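Local coordinates for protein ComZ (PDB 6QVI) that probably acts as a DNA receptor at the pilus tip during natural transformation, being a competence-associated pilin with a pseudopilin-like domain and a beta-solenoid domain, at residues A20-L25 against L110-S116; L25-K29 against L77-E81; K233-V239 against C261-G267; D414-L420 against Y442-V448; K462-G468 against K491-I497. Residues are numbered along the deposited sequence.

Contact 1 (A20-L25 against L110-S116); sequences AAEAGL and LVSEGTS
Segment 20-25 is regular alpha-helix (phi/psi near -65/-42) lying across the extended strand 110-115; their axes approach to 6.6 Å at 150° between N-to-C directions, so the two chains run roughly antiparallel. Ala-20 directs its CA-to-CB bond at the strand, its CB 3.9 Å from Thr-115 O and 4.4 Å from Ser-116 CB. Ala-21 gives the closest backbone approach, 4.0 Å between its CA and that of Gly-114. A CB on Gly-114 would lie 2.5 Å from Ala-21 N, a clash, so glycine permits this distance. Ala-21 O also accepts a short 2.5 Å hydrogen bond from Ser-112 OG (chi1 141°, between wells), in addition to the helical bond from Leu-25 N to Ala-21 O at 3.0 Å. Such packing of helix 12-40 on an antiparallel sheet is the hallmark of the pilin fold, in accord with the pseudopilin-like domain of ComZ. Glu-22 points away and hydrogen-bonds Tyr-523. Gly-24 is the second small-residue site: its CA is 3.8 Å from Ser-112 OG, and a modelled CB would clash with that oxygen. Leu-25 (chi1 t, chi2 p) starts sideways, but its end turns strandward, placing CD1 3.9 Å from Leu-110 CG and 3.5 Å from Leu-110 O.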
# COMPACT_ATOMS: atom_id res chain seq x y z
N ALA A 20 9.53 5.42 -41.81
CA ALA A 20 8.20 5.81 -41.50
C ALA A 20 7.66 4.91 -40.45
O ALA A 20 7.05 5.35 -39.54
CB ALA A 20 7.35 5.72 -42.73
N ALA A 21 7.87 3.63 -40.59
CA ALA A 21 7.35 2.71 -39.62
C ALA A 21 8.05 2.85 -38.30
O ALA A 21 7.44 2.89 -37.27
CB ALA A 21 7.48 1.30 -40.13
N GLU A 22 9.36 2.93 -38.36
CA GLU A 22 10.17 3.05 -37.15
C GLU A 22 9.88 4.36 -36.42
O GLU A 22 10.08 4.45 -35.20
CB GLU A 22 11.65 3.04 -37.53
CG GLU A 22 12.29 1.71 -37.55
CD GLU A 22 12.70 1.25 -36.18
OE1 GLU A 22 12.57 0.04 -35.90
OE2 GLU A 22 13.15 2.10 -35.37
N ALA A 23 9.37 5.36 -37.14
CA ALA A 23 8.88 6.54 -36.46
C ALA A 23 7.69 6.21 -35.58
O ALA A 23 7.57 6.71 -34.45
CB ALA A 23 8.51 7.63 -37.48
N GLY A 24 6.79 5.36 -36.09
CA GLY A 24 5.61 5.04 -35.30
C GLY A 24 5.94 4.17 -34.11
O GLY A 24 5.48 4.41 -33.00
N LEU A 25 6.73 3.12 -34.33
CA LEU A 25 7.05 2.19 -33.26
C LEU A 25 7.74 2.88 -32.11
O LEU A 25 7.39 2.64 -30.96
CB LEU A 25 7.96 1.09 -33.77
CG LEU A 25 8.07 0.02 -32.69
CD1 LEU A 25 6.87 -0.89 -32.72
CD2 LEU A 25 9.33 -0.77 -32.85
N LEU A 110 3.31 -4.23 -29.98
CA LEU A 110 3.13 -2.92 -30.62
C LEU A 110 3.50 -3.05 -32.11
O LEU A 110 4.58 -3.55 -32.44
CB LEU A 110 4.01 -1.88 -29.95
CG LEU A 110 3.84 -0.42 -30.35
CD1 LEU A 110 2.38 0.12 -30.37
CD2 LEU A 110 4.78 0.46 -29.56
N VAL A 111 2.58 -2.67 -33.00
CA VAL A 111 2.78 -2.81 -34.45
C VAL A 111 2.56 -1.47 -35.14
O VAL A 111 1.51 -0.83 -34.96
CB VAL A 111 1.86 -3.89 -35.06
CG1 VAL A 111 1.71 -3.71 -36.53
CG2 VAL A 111 2.41 -5.23 -34.83
N SER A 112 3.51 -1.08 -35.96
CA SER A 112 3.44 0.13 -36.71
C SER A 112 3.66 -0.12 -38.18
O SER A 112 4.75 -0.36 -38.59
CB SER A 112 4.50 1.07 -36.17
OG SER A 112 5.14 1.80 -37.17
N GLU A 113 2.61 -0.07 -38.98
CA GLU A 113 2.68 -0.25 -40.42
C GLU A 113 2.98 1.07 -41.06
O GLU A 113 2.18 1.93 -40.98
CB GLU A 113 1.33 -0.68 -40.94
CG GLU A 113 0.92 -2.09 -40.60
CD GLU A 113 -0.50 -2.41 -40.99
OE1 GLU A 113 -1.25 -2.99 -40.18
OE2 GLU A 113 -0.89 -2.10 -42.12
N GLY A 114 4.09 1.22 -41.73
CA GLY A 114 4.41 2.49 -42.35
C GLY A 114 4.44 2.49 -43.86
O GLY A 114 4.61 1.47 -44.46
N THR A 115 4.21 3.63 -44.47
CA THR A 115 4.24 3.74 -45.91
C THR A 115 4.91 5.00 -46.30
O THR A 115 4.72 5.97 -45.65
CB THR A 115 2.88 3.83 -46.57
OG1 THR A 115 2.29 5.06 -46.21
CG2 THR A 115 1.98 2.73 -46.17
N SER A 116 5.65 4.99 -47.38
CA SER A 116 6.32 6.19 -47.82
C SER A 116 6.66 6.13 -49.29
O SER A 116 7.60 5.46 -49.65
CB SER A 116 7.59 6.41 -47.03
OG SER A 116 8.54 7.14 -47.76

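Contact 2 (L25-K29 against L77-E81); sequences LQKYK and LAQNE
One phenol is held by a polar cluster at its tip while its ring packs on a bulged strand edge: Tyr-28 OH accepts a 3.0 Å hydrogen bond from Lys-27 NZ, its own neighbour in sequence. The setting is the pseudopilin-like domain, where helix 12-40 lies against an antiparallel sheet. Segment 25-29 is helical, with Lys-29 N bonded to Leu-25 O at 2.8 Å. Segment 77-81 is irregular: Leu-77 and Ala-78 both face Ala-96 in a classic beta bulge, and Asn-80 (phi/psi 56/32) with Glu-81 opposes Tyr-94 in a G1 bulge. The backbones stay apart, with the nearest CA atoms, those of Tyr-28 and Leu-77, separated by 7.8 Å, so side chains make the contact. Tyr-28 (chi1 m, chi2 94°) receives Leu-77 CB over one ring face, a CH-pi contact 4.1 Å from the centroid and 28° off the normal; its CZ is 3.8 Å from Ala-78 CB. Glu-81 (chi1 t) divides its carboxylate: OE1 takes a weak 3.4 Å hydrogen bond from Tyr-28 OH, and OE2 forms a 2.6 Å salt bridge with Lys-27 NZ.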
# COMPACT_ATOMS: atom_id res chain seq x y z
N LEU A 25 6.73 3.12 -34.33
CA LEU A 25 7.05 2.19 -33.26
C LEU A 25 7.74 2.88 -32.11
O LEU A 25 7.39 2.64 -30.96
CB LEU A 25 7.96 1.09 -33.77
CG LEU A 25 8.07 0.02 -32.69
CD1 LEU A 25 6.87 -0.89 -32.72
CD2 LEU A 25 9.33 -0.77 -32.85
N GLN A 26 8.69 3.77 -32.38
CA GLN A 26 9.45 4.30 -31.27
C GLN A 26 8.69 5.41 -30.57
O GLN A 26 8.88 5.60 -29.36
CB GLN A 26 10.85 4.75 -31.71
CG GLN A 26 11.60 3.64 -32.49
CD GLN A 26 12.44 2.70 -31.60
OE1 GLN A 26 12.99 3.12 -30.57
NE2 GLN A 26 12.53 1.43 -31.99
N LYS A 27 7.76 6.06 -31.26
CA LYS A 27 6.92 7.04 -30.58
C LYS A 27 6.04 6.36 -29.56
O LYS A 27 6.00 6.75 -28.38
CB LYS A 27 6.05 7.77 -31.59
CG LYS A 27 5.44 9.05 -31.11
CD LYS A 27 4.04 9.17 -31.69
CE LYS A 27 3.37 10.46 -31.25
NZ LYS A 27 1.99 10.47 -31.81
N TYR A 28 5.34 5.30 -29.98
CA TYR A 28 4.38 4.67 -29.09
C TYR A 28 5.01 3.61 -28.19
O TYR A 28 4.37 3.21 -27.23
CB TYR A 28 3.24 4.08 -29.91
CG TYR A 28 2.35 5.17 -30.42
CD1 TYR A 28 2.53 5.73 -31.70
CD2 TYR A 28 1.37 5.70 -29.60
CE1 TYR A 28 1.70 6.78 -32.16
CE2 TYR A 28 0.53 6.73 -30.05
CZ TYR A 28 0.71 7.26 -31.33
OH TYR A 28 -0.12 8.28 -31.73
N LYS A 29 6.26 3.21 -28.43
CA LYS A 29 7.00 2.48 -27.41
C LYS A 29 7.34 3.41 -26.25
O LYS A 29 7.30 2.98 -25.09
CB LYS A 29 8.28 1.88 -28.00
CG LYS A 29 9.29 1.28 -26.98
CD LYS A 29 10.32 0.36 -27.68
CE LYS A 29 11.61 1.10 -28.11
NZ LYS A 29 12.70 1.16 -27.09
N LEU A 77 -3.75 2.91 -31.70
CA LEU A 77 -3.17 4.12 -31.14
C LEU A 77 -2.98 5.24 -32.16
O LEU A 77 -2.85 6.39 -31.75
CB LEU A 77 -1.80 3.85 -30.53
CG LEU A 77 -1.68 2.68 -29.60
CD1 LEU A 77 -0.20 2.49 -29.31
CD2 LEU A 77 -2.52 2.94 -28.37
N ALA A 78 -2.90 4.93 -33.47
CA ALA A 78 -2.73 6.00 -34.47
C ALA A 78 -3.04 5.49 -35.86
O ALA A 78 -2.50 4.46 -36.29
CB ALA A 78 -1.31 6.58 -34.45
N GLN A 79 -3.94 6.16 -36.54
CA GLN A 79 -4.34 5.77 -37.87
C GLN A 79 -3.96 6.86 -38.81
O GLN A 79 -4.34 7.98 -38.62
CB GLN A 79 -5.83 5.55 -37.91
CG GLN A 79 -6.30 4.95 -39.19
CD GLN A 79 -7.28 3.84 -38.96
OE1 GLN A 79 -8.35 3.82 -39.55
NE2 GLN A 79 -6.92 2.91 -38.12
N ASN A 80 -3.13 6.54 -39.78
CA ASN A 80 -2.64 7.46 -40.79
C ASN A 80 -1.93 8.70 -40.28
O ASN A 80 -1.94 9.71 -40.91
CB ASN A 80 -3.73 7.80 -41.77
CG ASN A 80 -4.22 6.59 -42.49
OD1 ASN A 80 -3.45 5.82 -42.97
ND2 ASN A 80 -5.50 6.41 -42.53
N GLU A 81 -1.25 8.59 -39.17
CA GLU A 81 -0.55 9.72 -38.63
C GLU A 81 0.60 9.99 -39.55
O GLU A 81 1.24 9.08 -39.96
CB GLU A 81 -0.06 9.37 -37.25
CG GLU A 81 0.73 10.43 -36.54
CD GLU A 81 0.50 10.40 -35.05
OE1 GLU A 81 -0.60 10.05 -34.62
OE2 GLU A 81 1.43 10.73 -34.31

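Contact 3 (K233-V239 against C261-G267); sequences KVKGVFV and CTEAMGG
This is a parallel backbone pairing between successive passes of the chain, in the mixed sheet where strand 237-239 lies between strands 212-214 and 265-266. The end-to-end directions differ by 23°, and the register is constant: Val-237 pairs with Met-265 and Phe-238 with Gly-266, at CA-CA distances of 4.7 and 5.0 Å. Val-237 N bonds Ala-264 O at 2.8 Å and Val-239 N bonds Gly-266 O at 2.9 Å; between them Gly-266 N to Val-237 O (3.1 Å) is weak. Upstream, Lys-235 centres an inverse gamma turn, and the bond from Val-234 N to Cys-261 O (3.3 Å) is weak. Gly-236 (phi/psi 115/146) takes a conformation that calls for glycine. Thr-262 OG1 donates to Ala-264 O at 2.5 Å and lies 3.4 Å from Val-237 CG2. Phe-238 (chi1 m) places CE2 3.8 Å from Ala-264 CB, with Gly-267 O at its ring edge. The disulfide from Cys-261 to Cys-254 closes part of the connecting loop. Such in-register parallel stacking over a 28-residue offset is characteristic of neighbouring coils in a beta-solenoid.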
# COMPACT_ATOMS: atom_id res chain seq x y z
N LYS A 233 -19.63 -1.87 -4.74
CA LYS A 233 -19.15 -3.16 -4.26
C LYS A 233 -17.71 -3.44 -4.68
O LYS A 233 -17.14 -2.82 -5.57
CB LYS A 233 -20.03 -4.31 -4.74
CG LYS A 233 -19.78 -4.77 -6.16
CD LYS A 233 -20.98 -5.63 -6.58
CE LYS A 233 -20.89 -6.21 -7.98
NZ LYS A 233 -20.66 -5.23 -9.07
N VAL A 234 -17.18 -4.48 -4.04
CA VAL A 234 -15.76 -4.70 -4.02
C VAL A 234 -15.27 -5.11 -5.39
O VAL A 234 -15.99 -5.75 -6.18
CB VAL A 234 -15.44 -5.73 -2.92
CG1 VAL A 234 -15.79 -7.17 -3.36
CG2 VAL A 234 -14.04 -5.61 -2.49
N LYS A 235 -14.05 -4.71 -5.68
CA LYS A 235 -13.45 -4.92 -7.00
C LYS A 235 -12.72 -6.26 -7.06
O LYS A 235 -11.56 -6.33 -7.43
CB LYS A 235 -12.49 -3.77 -7.32
CG LYS A 235 -13.13 -2.47 -7.72
CD LYS A 235 -12.14 -1.55 -8.44
CE LYS A 235 -10.92 -2.34 -8.78
NZ LYS A 235 -10.17 -1.52 -9.78
N GLY A 236 -13.43 -7.34 -6.76
CA GLY A 236 -12.80 -8.65 -6.85
C GLY A 236 -12.65 -9.40 -5.53
O GLY A 236 -12.43 -8.82 -4.47
N VAL A 237 -12.77 -10.71 -5.62
CA VAL A 237 -12.62 -11.62 -4.49
C VAL A 237 -11.74 -12.76 -5.01
O VAL A 237 -12.21 -13.66 -5.71
CB VAL A 237 -13.96 -12.14 -3.96
CG1 VAL A 237 -13.73 -13.15 -2.85
CG2 VAL A 237 -14.85 -10.98 -3.51
N PHE A 238 -10.45 -12.66 -4.76
CA PHE A 238 -9.45 -13.61 -5.24
C PHE A 238 -8.92 -14.48 -4.10
O PHE A 238 -8.01 -14.07 -3.36
CB PHE A 238 -8.35 -12.82 -5.93
CG PHE A 238 -8.88 -11.80 -6.88
CD1 PHE A 238 -8.75 -10.45 -6.62
CD2 PHE A 238 -9.58 -12.22 -8.02
CE1 PHE A 238 -9.26 -9.52 -7.51
CE2 PHE A 238 -10.09 -11.30 -8.93
CZ PHE A 238 -9.94 -9.95 -8.67
N VAL A 239 -9.40 -15.72 -4.02
CA VAL A 239 -9.11 -16.57 -2.86
C VAL A 239 -8.55 -17.91 -3.29
O VAL A 239 -9.21 -18.65 -4.03
CB VAL A 239 -10.37 -16.79 -1.99
CG1 VAL A 239 -10.14 -17.88 -0.94
CG2 VAL A 239 -10.80 -15.49 -1.34
N CYS A 261 -21.01 -9.08 -2.96
CA CYS A 261 -21.19 -8.19 -4.10
C CYS A 261 -19.82 -7.98 -4.73
O CYS A 261 -19.00 -7.19 -4.23
CB CYS A 261 -21.82 -6.89 -3.64
SG CYS A 261 -23.50 -7.11 -3.15
N THR A 262 -19.56 -8.68 -5.82
CA THR A 262 -18.23 -8.61 -6.38
C THR A 262 -18.33 -8.51 -7.89
O THR A 262 -19.27 -9.01 -8.51
CB THR A 262 -17.33 -9.80 -5.96
OG1 THR A 262 -15.99 -9.61 -6.45
CG2 THR A 262 -17.88 -11.15 -6.48
N GLU A 263 -17.35 -7.83 -8.46
CA GLU A 263 -17.16 -7.77 -9.89
C GLU A 263 -16.50 -9.04 -10.40
O GLU A 263 -16.98 -9.67 -11.34
CB GLU A 263 -16.28 -6.57 -10.22
CG GLU A 263 -16.90 -5.23 -9.88
CD GLU A 263 -16.00 -4.06 -10.29
OE1 GLU A 263 -16.49 -2.91 -10.29
OE2 GLU A 263 -14.82 -4.31 -10.62
N ALA A 264 -15.39 -9.42 -9.78
CA ALA A 264 -14.66 -10.61 -10.17
C ALA A 264 -14.55 -11.56 -8.98
O ALA A 264 -14.48 -11.13 -7.83
CB ALA A 264 -13.27 -10.25 -10.69
N MET A 265 -14.47 -12.85 -9.28
CA MET A 265 -14.41 -13.86 -8.23
C MET A 265 -13.67 -15.08 -8.76
O MET A 265 -14.24 -15.86 -9.53
CB MET A 265 -15.81 -14.23 -7.78
CG MET A 265 -15.79 -15.41 -6.87
SD MET A 265 -17.20 -15.59 -5.77
CE MET A 265 -17.63 -17.30 -6.21
N GLY A 266 -12.39 -15.20 -8.41
CA GLY A 266 -11.65 -16.43 -8.67
C GLY A 266 -10.63 -16.79 -7.62
O GLY A 266 -10.78 -16.44 -6.44
N GLY A 267 -9.49 -17.34 -8.04
CA GLY A 267 -8.45 -17.69 -7.10
C GLY A 267 -7.56 -16.50 -6.84
O GLY A 267 -7.82 -15.39 -7.29

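Contact 4 (D414-L420 against Y442-V448); sequences DINGNLL and YQRGQHV
Both segments run strand, corner, strand and stack in parallel, as successive coils of a beta-solenoid do. Asp-414 pairs with Tyr-442 and Ile-415 with Gln-443 (CA-CA 4.9 and 4.8 Å); past the corner the register slips by one residue, so Leu-419 bridges Val-448, with Leu-419 CA 4.4 Å from Val-448 CA. Before the corner, Ile-415 N bonds Tyr-442 O at 3.0 Å, and Ile-415 O receives both Arg-444 N (2.9 Å) and Gly-445 N (3.1 Å). After it, Leu-419 N bonds His-447 O at 3.0 Å. At the corner Gly-417 and Gly-445 bring their CA atoms within 4.0 Å; Gly-445 CA makes a CA-H...O contact of 3.3 Å to Gly-417 O, and a CB on Gly-445 would clash with that oxygen. Asn-418 (chi1 m) bridges the register shift: its OD1 accepts from His-447 N at 3.0 Å and, weakly, from Gln-446 N, also at 3.0 Å. Within segment 442-448, Gln-443 NE2 donates to Gly-445 O at 3.2 Å, and that oxygen also takes Asn-464 ND2 of the following coil. Apolar packing places Val-448 CG2 (chi1 p) 3.4 Å from Leu-419 CB and 4.2 Å from Ile-415 CD1. On the polar side Arg-444 keeps NE on Gly-481 O, while its NH1 meets Asp-414 OD2 in a 2.8 Å salt bridge and Asn-416 OD1 in a 3.0 Å hydrogen bond.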
# COMPACT_ATOMS: atom_id res chain seq x y z
N ASP A 414 0.53 0.53 23.30
CA ASP A 414 -0.82 0.73 23.81
C ASP A 414 -1.20 2.18 23.54
O ASP A 414 -0.47 3.10 23.93
CB ASP A 414 -0.92 0.39 25.31
CG ASP A 414 -1.09 -1.13 25.57
OD1 ASP A 414 -0.50 -1.94 24.84
OD2 ASP A 414 -1.85 -1.51 26.50
N ILE A 415 -2.34 2.39 22.85
CA ILE A 415 -2.85 3.72 22.53
C ILE A 415 -4.23 3.79 23.19
O ILE A 415 -5.22 3.30 22.64
CB ILE A 415 -2.93 3.95 21.02
CG1 ILE A 415 -1.56 3.70 20.39
CG2 ILE A 415 -3.37 5.36 20.68
CD1 ILE A 415 -1.48 4.11 18.93
N ASN A 416 -4.30 4.41 24.38
CA ASN A 416 -5.53 4.33 25.15
C ASN A 416 -6.39 5.57 25.03
O ASN A 416 -7.59 5.50 25.34
CB ASN A 416 -5.23 4.07 26.63
CG ASN A 416 -4.32 2.87 26.83
OD1 ASN A 416 -4.42 1.87 26.11
ND2 ASN A 416 -3.46 2.94 27.85
N GLY A 417 -5.83 6.67 24.55
CA GLY A 417 -6.58 7.87 24.23
C GLY A 417 -6.59 8.07 22.73
O GLY A 417 -6.10 7.26 21.95
N ASN A 418 -7.22 9.17 22.32
CA ASN A 418 -7.26 9.50 20.91
C ASN A 418 -5.86 9.90 20.44
O ASN A 418 -5.03 10.39 21.21
CB ASN A 418 -8.24 10.64 20.67
CG ASN A 418 -9.67 10.19 20.79
OD1 ASN A 418 -9.96 8.99 20.83
ND2 ASN A 418 -10.58 11.15 20.89
N LEU A 419 -5.61 9.66 19.15
CA LEU A 419 -4.28 9.88 18.57
C LEU A 419 -4.51 10.46 17.18
O LEU A 419 -4.69 9.72 16.21
CB LEU A 419 -3.50 8.59 18.51
CG LEU A 419 -2.15 8.71 17.81
CD1 LEU A 419 -1.37 9.90 18.39
CD2 LEU A 419 -1.35 7.42 17.87
N LEU A 420 -4.50 11.78 17.07
CA LEU A 420 -4.75 12.45 15.81
C LEU A 420 -3.60 13.35 15.41
O LEU A 420 -2.81 13.78 16.26
CB LEU A 420 -6.06 13.26 15.85
CG LEU A 420 -7.40 12.54 15.98
CD1 LEU A 420 -7.41 11.27 15.15
CD2 LEU A 420 -7.74 12.21 17.42
N TYR A 442 -2.59 -2.62 21.16
CA TYR A 442 -3.91 -2.53 21.75
C TYR A 442 -4.33 -1.08 21.64
O TYR A 442 -3.69 -0.20 22.22
CB TYR A 442 -3.89 -2.99 23.21
CG TYR A 442 -5.22 -3.49 23.73
CD1 TYR A 442 -6.37 -2.71 23.67
CD2 TYR A 442 -5.34 -4.79 24.23
CE1 TYR A 442 -7.58 -3.20 24.12
CE2 TYR A 442 -6.54 -5.29 24.67
CZ TYR A 442 -7.66 -4.50 24.63
OH TYR A 442 -8.87 -5.01 25.08
N GLN A 443 -5.43 -0.84 20.92
CA GLN A 443 -6.03 0.49 20.85
C GLN A 443 -7.32 0.53 21.68
O GLN A 443 -8.33 -0.08 21.30
CB GLN A 443 -6.31 0.87 19.39
CG GLN A 443 -7.31 1.99 19.24
CD GLN A 443 -7.70 2.20 17.81
OE1 GLN A 443 -7.05 1.68 16.91
NE2 GLN A 443 -8.74 2.99 17.57
N ARG A 444 -7.30 1.30 22.77
CA ARG A 444 -8.53 1.58 23.49
C ARG A 444 -9.02 3.03 23.30
O ARG A 444 -10.15 3.34 23.74
CB ARG A 444 -8.39 1.27 25.00
CG ARG A 444 -7.53 0.05 25.36
CD ARG A 444 -7.36 -0.18 26.88
NE ARG A 444 -6.84 -1.52 27.17
CZ ARG A 444 -5.56 -1.89 27.15
NH1 ARG A 444 -4.59 -1.03 26.86
NH2 ARG A 444 -5.26 -3.15 27.42
N GLY A 445 -8.22 3.90 22.66
CA GLY A 445 -8.72 5.20 22.24
C GLY A 445 -9.76 5.11 21.15
O GLY A 445 -9.79 4.16 20.36
N GLN A 446 -10.66 6.09 21.11
CA GLN A 446 -11.78 5.91 20.20
C GLN A 446 -11.38 6.17 18.76
O GLN A 446 -11.85 5.48 17.85
CB GLN A 446 -12.96 6.79 20.63
CG GLN A 446 -13.86 6.00 21.58
CD GLN A 446 -15.35 6.36 21.55
OE1 GLN A 446 -16.14 5.69 22.22
NE2 GLN A 446 -15.74 7.38 20.77
N HIS A 447 -10.48 7.13 18.53
CA HIS A 447 -10.08 7.51 17.18
C HIS A 447 -8.57 7.64 17.16
O HIS A 447 -8.01 8.46 17.89
CB HIS A 447 -10.78 8.80 16.76
CG HIS A 447 -12.28 8.72 16.80
ND1 HIS A 447 -12.97 7.52 16.68
CD2 HIS A 447 -13.23 9.67 16.97
CE1 HIS A 447 -14.27 7.74 16.76
NE2 HIS A 447 -14.46 9.04 16.94
N VAL A 448 -7.90 6.83 16.35
CA VAL A 448 -6.48 7.04 16.09
C VAL A 448 -6.27 6.99 14.59
O VAL A 448 -6.87 6.17 13.88
CB VAL A 448 -5.61 6.01 16.85
CG1 VAL A 448 -6.16 4.68 16.67
CG2 VAL A 448 -4.19 6.03 16.34

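Contact 5 (K462-G468 against K491-I497); sequences KGNVLFG and KAEVVYI
Six backbone hydrogen bonds join segments 462-468 and 491-497; the axes of strands 465-467 and 491-496 approach to 4.7 Å, their N-to-C directions 12° apart, hence parallel. Gly-463 N donates to Lys-491 O (3.2 Å), Glu-493 N to Asn-464 O (3.3 Å, weak), Leu-466 N to Glu-493 O (3.1 Å), Val-495 N to Leu-466 O (2.8 Å), Gly-468 N to Val-495 O (3.0 Å) and Ile-497 N to Gly-468 O (3.2 Å). The register pairs Val-465 with Glu-493, Leu-466 with Val-494 and Phe-467 with Val-495. Polar side-chain ends turn to other partners: Lys-462 NZ to Gln-490, Asn-464 ND2 to Gly-445 O of the preceding coil, and Glu-493 OE2 to Tyr-191 OH. Both Gly-463 (phi/psi 101/-21) and Gly-468 (131/-111) occupy backbone angles that call for glycine, the latter where the chain turns a corner. On the face carrying Val-465, Phe-467 and Val-495, Val-465 CG2 (chi1 p) meets Val-495 CG2 at 3.6 Å, and Phe-467 CD1 (chi1 m) meets Val-495 CB at 3.6 Å; the Phe-467 ring also packs edge-to-face with Tyr-191. Phe-467 backbone-bonds Val-448 too, so strand 465-467 lies between strands 447-449 and 491-496, the stacked parallel order of a beta-solenoid wall.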
# COMPACT_ATOMS: atom_id res chain seq x y z
N LYS A 462 -14.55 -2.83 20.66
CA LYS A 462 -15.78 -2.44 19.98
C LYS A 462 -16.02 -0.94 20.09
O LYS A 462 -15.87 -0.35 21.16
CB LYS A 462 -16.98 -3.17 20.61
CG LYS A 462 -16.69 -4.55 21.18
CD LYS A 462 -17.81 -4.99 22.17
CE LYS A 462 -18.17 -6.49 22.03
NZ LYS A 462 -19.57 -6.82 22.40
N GLY A 463 -16.37 -0.31 18.97
CA GLY A 463 -16.75 1.09 18.97
C GLY A 463 -15.68 2.05 18.52
O GLY A 463 -16.00 3.19 18.14
N ASN A 464 -14.43 1.63 18.58
CA ASN A 464 -13.30 2.46 18.22
C ASN A 464 -12.93 2.20 16.78
O ASN A 464 -13.07 1.09 16.27
CB ASN A 464 -12.14 2.13 19.17
CG ASN A 464 -12.59 2.24 20.62
OD1 ASN A 464 -13.49 1.52 21.04
ND2 ASN A 464 -11.95 3.08 21.39
N VAL A 465 -12.48 3.25 16.11
CA VAL A 465 -12.18 3.19 14.69
C VAL A 465 -10.74 3.64 14.47
O VAL A 465 -10.26 4.58 15.12
CB VAL A 465 -13.22 4.00 13.86
CG1 VAL A 465 -13.25 5.44 14.26
CG2 VAL A 465 -12.96 3.87 12.37
N LEU A 466 -10.04 2.94 13.59
CA LEU A 466 -8.68 3.27 13.23
C LEU A 466 -8.66 3.68 11.77
O LEU A 466 -9.18 2.95 10.91
CB LEU A 466 -7.73 2.10 13.45
CG LEU A 466 -6.34 2.30 12.89
CD1 LEU A 466 -5.67 3.51 13.53
CD2 LEU A 466 -5.62 1.07 13.22
N PHE A 467 -8.14 4.86 11.51
CA PHE A 467 -8.00 5.36 10.15
C PHE A 467 -6.55 5.26 9.74
O PHE A 467 -5.66 5.67 10.50
CB PHE A 467 -8.48 6.80 10.04
CG PHE A 467 -9.82 7.04 10.68
CD1 PHE A 467 -10.96 7.18 9.90
CD2 PHE A 467 -9.94 7.17 12.05
CE1 PHE A 467 -12.20 7.42 10.48
CE2 PHE A 467 -11.19 7.42 12.63
CZ PHE A 467 -12.31 7.55 11.84
N GLY A 468 -6.31 4.77 8.54
CA GLY A 468 -4.96 4.46 8.13
C GLY A 468 -4.97 3.06 7.55
O GLY A 468 -5.49 2.87 6.45
N LYS A 491 -18.66 -4.93 17.01
CA LYS A 491 -17.86 -4.54 15.86
C LYS A 491 -16.92 -3.40 16.21
O LYS A 491 -17.35 -2.39 16.78
CB LYS A 491 -18.80 -4.13 14.72
CG LYS A 491 -19.75 -5.27 14.30
CD LYS A 491 -20.70 -4.92 13.15
CE LYS A 491 -21.41 -6.15 12.56
NZ LYS A 491 -22.19 -5.80 11.33
N ALA A 492 -15.66 -3.56 15.85
CA ALA A 492 -14.72 -2.47 15.69
C ALA A 492 -14.60 -2.17 14.20
O ALA A 492 -15.05 -2.94 13.36
CB ALA A 492 -13.36 -2.83 16.28
N GLU A 493 -14.01 -1.01 13.87
CA GLU A 493 -13.99 -0.60 12.47
C GLU A 493 -12.63 -0.06 12.05
O GLU A 493 -11.95 0.62 12.82
CB GLU A 493 -15.13 0.41 12.19
CG GLU A 493 -14.91 1.32 10.97
CD GLU A 493 -16.11 2.17 10.59
OE1 GLU A 493 -17.20 2.03 11.20
OE2 GLU A 493 -15.99 2.95 9.62
N VAL A 494 -12.24 -0.35 10.82
CA VAL A 494 -10.99 0.14 10.26
C VAL A 494 -11.33 0.86 8.97
O VAL A 494 -12.03 0.32 8.11
CB VAL A 494 -9.95 -0.96 9.99
CG1 VAL A 494 -8.62 -0.33 9.53
CG2 VAL A 494 -9.73 -1.87 11.22
N VAL A 495 -10.79 2.06 8.80
CA VAL A 495 -11.10 2.87 7.64
C VAL A 495 -9.82 3.08 6.87
O VAL A 495 -8.90 3.75 7.35
CB VAL A 495 -11.75 4.19 8.05
CG1 VAL A 495 -12.01 5.07 6.83
CG2 VAL A 495 -13.05 3.89 8.79
N TYR A 496 -9.74 2.48 5.69
CA TYR A 496 -8.52 2.60 4.93
C TYR A 496 -8.44 3.98 4.32
O TYR A 496 -9.33 4.39 3.56
CB TYR A 496 -8.44 1.51 3.88
CG TYR A 496 -7.29 1.74 2.93
CD1 TYR A 496 -7.42 1.47 1.58
CD2 TYR A 496 -6.04 2.13 3.39
CE1 TYR A 496 -6.38 1.66 0.73
CE2 TYR A 496 -4.97 2.33 2.52
CZ TYR A 496 -5.15 2.08 1.19
OH TYR A 496 -4.11 2.28 0.32
N ILE A 497 -7.36 4.69 4.62
CA ILE A 497 -7.10 5.99 4.03
C ILE A 497 -5.75 5.91 3.33
O ILE A 497 -4.71 5.82 3.98
CB ILE A 497 -7.10 7.11 5.07
CG1 ILE A 497 -8.46 7.21 5.73
CG2 ILE A 497 -6.73 8.44 4.45
CD1 ILE A 497 -8.57 8.40 6.69

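Overall arrangement
The contacts fall into two groups along the chain. Contacts 1 and 2, with centres 7 Å apart, share Leu-25, helix 12-40 and one antiparallel sheet; the segments of contact 2 lie between those of contact 1 in sequence, and Leu-110 packs on both Leu-77 and Lys-29. Contacts 3, 4 and 5 follow in series and are parallel strand pairings. Contacts 4 and 5, 11 Å between centres, meet through strands 447-449 and 465-467, so four successive segments, 414-420, 442-448, 462-468 and 491-497, stack there; contact 3 lies 22 Å from contact 5 and 32 Å from contact 4, centre to centre. Contacts 1 and 4 are 61 Å apart by centres, on opposite sides of the chain's centre, consistent with a pseudopilin-like domain carrying a large, distinct beta-solenoid domain.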